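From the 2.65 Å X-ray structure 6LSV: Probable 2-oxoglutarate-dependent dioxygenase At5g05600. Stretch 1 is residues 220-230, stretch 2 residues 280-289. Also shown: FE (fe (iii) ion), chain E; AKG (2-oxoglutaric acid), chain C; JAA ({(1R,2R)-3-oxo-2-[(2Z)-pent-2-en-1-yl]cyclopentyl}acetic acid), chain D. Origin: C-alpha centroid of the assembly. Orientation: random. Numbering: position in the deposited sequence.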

# COMPACT_ATOMS: atom_id res chain seq x y z
N LEU A 220 12.28 6.32 -18.10
CA LEU A 220 12.60 4.91 -18.25
C LEU A 220 12.32 4.11 -16.98
O LEU A 220 12.34 2.87 -17.03
N ALA A 221 12.09 4.78 -15.86
CA ALA A 221 12.06 4.13 -14.56
C ALA A 221 10.66 4.22 -13.96
O ALA A 221 9.80 4.97 -14.42
N LEU A 222 10.45 3.43 -12.91
CA LEU A 222 9.24 3.48 -12.11
C LEU A 222 9.64 3.46 -10.65
O LEU A 222 10.48 2.65 -10.25
N GLY A 223 9.07 4.37 -9.86
CA GLY A 223 9.29 4.32 -8.43
C GLY A 223 8.76 3.04 -7.82
O GLY A 223 9.36 2.49 -6.89
N LEU A 224 7.65 2.53 -8.36
CA LEU A 224 7.06 1.27 -7.91
C LEU A 224 6.25 0.70 -9.06
O LEU A 224 5.35 1.37 -9.58
N SER A 225 6.56 -0.54 -9.45
CA SER A 225 5.91 -1.17 -10.60
C SER A 225 4.45 -1.51 -10.29
O SER A 225 4.05 -1.55 -9.13
N PRO A 226 3.64 -1.76 -11.33
CA PRO A 226 2.21 -2.01 -11.11
C PRO A 226 1.96 -3.15 -10.14
O PRO A 226 2.69 -4.14 -10.11
N HIS A 227 0.90 -2.99 -9.34
CA HIS A 227 0.47 -4.00 -8.39
C HIS A 227 -0.83 -3.55 -7.75
O HIS A 227 -1.16 -2.36 -7.73
N SER A 228 -1.58 -4.52 -7.23
CA SER A 228 -2.60 -4.26 -6.23
C SER A 228 -2.08 -4.72 -4.88
O SER A 228 -1.25 -5.64 -4.79
N ASP A 229 -2.56 -4.08 -3.82
CA ASP A 229 -2.10 -4.43 -2.48
C ASP A 229 -2.66 -5.79 -2.08
O ASP A 229 -3.86 -6.04 -2.24
N PRO A 230 -1.82 -6.70 -1.56
CA PRO A 230 -2.31 -8.05 -1.26
C PRO A 230 -3.31 -8.11 -0.11
O PRO A 230 -4.15 -9.02 -0.09
N LYS A 280 -13.42 -4.15 -6.33
CA LYS A 280 -12.20 -4.43 -7.06
C LYS A 280 -11.02 -3.77 -6.37
O LYS A 280 -11.13 -2.65 -5.87
N SER A 281 -9.89 -4.47 -6.32
CA SER A 281 -8.68 -3.88 -5.78
C SER A 281 -8.04 -3.00 -6.85
O SER A 281 -7.88 -3.42 -8.00
N VAL A 282 -7.69 -1.77 -6.47
CA VAL A 282 -7.08 -0.84 -7.41
C VAL A 282 -5.67 -1.29 -7.75
O VAL A 282 -4.93 -1.79 -6.90
N GLU A 283 -5.29 -1.12 -9.01
CA GLU A 283 -3.92 -1.33 -9.47
C GLU A 283 -3.23 0.02 -9.58
O GLU A 283 -3.74 0.93 -10.25
N HIS A 284 -2.08 0.16 -8.92
CA HIS A 284 -1.39 1.44 -8.92
C HIS A 284 0.10 1.24 -9.15
O HIS A 284 0.63 0.12 -9.06
N ARG A 285 0.76 2.35 -9.46
CA ARG A 285 2.20 2.40 -9.68
C ARG A 285 2.65 3.82 -9.37
O ARG A 285 1.84 4.75 -9.32
N VAL A 286 3.95 3.99 -9.16
CA VAL A 286 4.52 5.29 -8.85
C VAL A 286 5.52 5.65 -9.94
O VAL A 286 6.36 4.82 -10.32
N ILE A 287 5.41 6.86 -10.46
CA ILE A 287 6.40 7.41 -11.36
C ILE A 287 7.29 8.35 -10.57
O ILE A 287 6.91 8.88 -9.52
N VAL A 288 8.51 8.56 -11.06
CA VAL A 288 9.48 9.41 -10.39
C VAL A 288 9.83 10.56 -11.32
O VAL A 288 9.35 10.62 -12.46
N ASN A 289 10.65 11.50 -10.85
CA ASN A 289 11.16 12.55 -11.73
C ASN A 289 12.56 12.95 -11.29
O ASN A 289 13.06 12.53 -10.25

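The two stretches run antiparallel, and their side chains are best understood from the two bridged pairs, Leu 224 with Val 286 and His 227 with His 284. Backbone hydrogen bonds fix both: Val 286 N to Leu 224 O is 3.0 Å, and His 284 N to His 227 O is 2.9 Å. Between them the register slips by one residue, a beta bulge, yet all four side chains emerge on the same face, where the iron and 2-oxoglutarate lie.

His 227 adopts chi1 p (73°) with chi2 at -66°. ND1 donates to Ser 225 O, while NE2, across the ring, is at the metal: His 227 NE2 lies 2.4 Å from FE and His 227 ND1 3.2 Å from Ser 225 O. Asp 229, with chi1 m, carries OD1 to 2.5 Å from FE. AKG O1 is 2.0 Å from FE.

His 284 also takes a p rotamer, at 38°, which brings its ring up to this same centre. His 284 NE2 is 2.6 Å from FE, His 284 ND1 makes a weak hydrogen bond to Val 282 O (3.3 Å), and His 227 O lies over one face of the ring. The two imidazoles meet obliquely, their planes at 63° and centroids 4.5 Å apart. His 284 CD2 comes within 3.2 Å of AKG O5.

Beside the histidines the face becomes apolar. Leu 224 is t, p and Val 286 is t; Leu 224 CB packs against Val 286 CG2 at 3.7 Å, and their methyl groups border the ligand: Val 286 CG2 is 3.4 Å from AKG O4, and Leu 224 CD2 is 3.6 Å from AKG O2. Leu 224 CD2 also lies 3.9 Å from JAA C15, an atom that His 227 NE2 approaches to 3.3 Å.

Gly 223 suits a crowded position, since an ideal CB would fall about 3.0 Å from Val 288 CG1. Its absence lets that methyl approach Gly 223 CA to 3.6 Å. Leu 222 (m, t) points away at CB, but its end returns, bringing CD2 to 3.9 Å from Ile 287 CG2 and over one face of the Arg 285 guanidinium. Arg 285 is p at chi1 and extended beyond; NE and NH2 find partners elsewhere in the structure.

At the far end, Ser 228 and Ser 281, both p, are small enough for close packing, with Ser 228 CB 3.5 Å from Ser 281 OG. One water spans the stretches, accepting from Asp 229 N (3.2 Å) and donating to Val 282 O (3.0 Å).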

# COMPACT_ATOMS: atom_id res chain seq x y z
CB LEU A 220 14.07 4.72 -18.62
CG LEU A 220 14.66 5.48 -19.81
CD1 LEU A 220 16.15 5.16 -19.93
CD2 LEU A 220 13.93 5.13 -21.09
CB ALA A 221 13.09 4.77 -13.62
CB LEU A 222 8.31 2.30 -12.43
CG LEU A 222 7.42 2.43 -13.66
CD1 LEU A 222 6.71 1.11 -13.94
CD2 LEU A 222 6.41 3.55 -13.48
CB LEU A 224 6.19 1.50 -6.68
CG LEU A 224 5.79 0.28 -5.85
CD1 LEU A 224 7.01 -0.59 -5.56
CD2 LEU A 224 5.12 0.73 -4.56
CB SER A 225 6.69 -2.42 -11.00
OG SER A 225 7.96 -2.08 -11.53
CB PRO A 226 1.69 -2.35 -12.51
CG PRO A 226 2.61 -1.64 -13.42
CD PRO A 226 3.96 -1.70 -12.77
CB HIS A 227 1.51 -4.25 -7.30
CG HIS A 227 1.59 -3.14 -6.30
ND1 HIS A 227 2.04 -1.87 -6.63
CD2 HIS A 227 1.28 -3.09 -4.98
CE1 HIS A 227 2.00 -1.10 -5.57
NE2 HIS A 227 1.54 -1.81 -4.55
CB SER A 228 -3.92 -4.96 -6.57
OG SER A 228 -3.74 -6.36 -6.74
CB ASP A 229 -2.52 -3.36 -1.48
CG ASP A 229 -1.83 -2.04 -1.73
OD1 ASP A 229 -0.66 -2.06 -2.16
OD2 ASP A 229 -2.46 -0.99 -1.52
CB PRO A 230 -1.03 -8.82 -0.92
CG PRO A 230 -0.06 -7.77 -0.48
CD PRO A 230 -0.39 -6.54 -1.28
CB LYS A 280 -12.30 -3.94 -8.51
CG LYS A 280 -13.38 -4.63 -9.31
CD LYS A 280 -13.13 -6.13 -9.40
CE LYS A 280 -14.15 -6.79 -10.32
NZ LYS A 280 -14.59 -5.87 -11.40
CB SER A 281 -7.70 -4.96 -5.30
OG SER A 281 -7.29 -5.80 -6.37
CB VAL A 282 -7.09 0.59 -6.85
CG1 VAL A 282 -6.31 0.66 -5.53
CG2 VAL A 282 -6.53 1.58 -7.86
CB GLU A 283 -3.91 -2.06 -10.81
CG GLU A 283 -2.53 -2.39 -11.33
CD GLU A 283 -2.57 -3.16 -12.64
OE1 GLU A 283 -3.64 -3.19 -13.29
OE2 GLU A 283 -1.54 -3.74 -13.03
CB HIS A 284 -1.63 2.22 -7.61
CG HIS A 284 -1.66 1.36 -6.39
ND1 HIS A 284 -2.75 0.57 -6.06
CD2 HIS A 284 -0.75 1.16 -5.41
CE1 HIS A 284 -2.50 -0.08 -4.94
NE2 HIS A 284 -1.29 0.27 -4.52
CB ARG A 285 2.56 2.01 -11.12
CG ARG A 285 2.26 3.10 -12.13
CD ARG A 285 2.64 2.70 -13.54
NE ARG A 285 2.54 3.83 -14.46
CZ ARG A 285 2.71 3.75 -15.78
NH1 ARG A 285 3.00 2.59 -16.35
NH2 ARG A 285 2.60 4.84 -16.53
CB VAL A 286 5.20 5.31 -7.46
CG1 VAL A 286 5.56 6.74 -7.07
CG2 VAL A 286 4.29 4.69 -6.41
CB ILE A 287 5.76 8.12 -12.58
CG1 ILE A 287 4.95 9.33 -12.12
CG2 ILE A 287 4.90 7.16 -13.37
CD1 ILE A 287 4.22 10.03 -13.25
CB VAL A 288 10.73 8.61 -9.97
CG1 VAL A 288 10.43 7.77 -8.74
CG2 VAL A 288 11.20 7.72 -11.11
CB ASN A 289 10.23 13.76 -11.79
CG ASN A 289 9.78 14.24 -10.43
OD1 ASN A 289 10.55 14.23 -9.47
ND2 ASN A 289 8.53 14.68 -10.35
FE FE E . 0.74 -0.21 -2.94
C1 AKG C . 2.23 1.68 -1.93
O1 AKG C . 1.14 1.19 -1.56
O2 AKG C . 3.31 1.23 -1.44
C2 AKG C . 2.25 2.79 -2.98
O5 AKG C . 1.81 2.56 -4.06
C3 AKG C . 2.80 4.20 -2.68
C4 AKG C . 1.95 5.24 -3.41
C5 AKG C . 2.68 6.57 -3.52
O3 AKG C . 2.05 7.66 -3.57
O4 AKG C . 3.94 6.58 -3.56
O01 JAA D . 6.76 -4.32 1.46
O02 JAA D . 2.09 -7.85 3.97
O03 JAA D . 3.34 -9.47 3.24
C04 JAA D . 4.36 -6.50 2.39
C05 JAA D . 4.99 -5.64 1.17
C06 JAA D . 5.57 -7.27 2.97
C07 JAA D . 6.70 -6.63 2.48
C08 JAA D . 6.17 -5.33 1.63
C09 JAA D . 4.14 -4.33 0.87
C10 JAA D . 3.36 -7.43 1.94
C11 JAA D . 3.03 -4.63 -0.13
C12 JAA D . 2.91 -8.30 3.11
C13 JAA D . 2.81 -3.88 -1.19
C14 JAA D . 3.67 -2.65 -1.47
C15 JAA D . 4.21 -2.72 -2.90
O HOH W 1 -5.14 -2.16 -3.89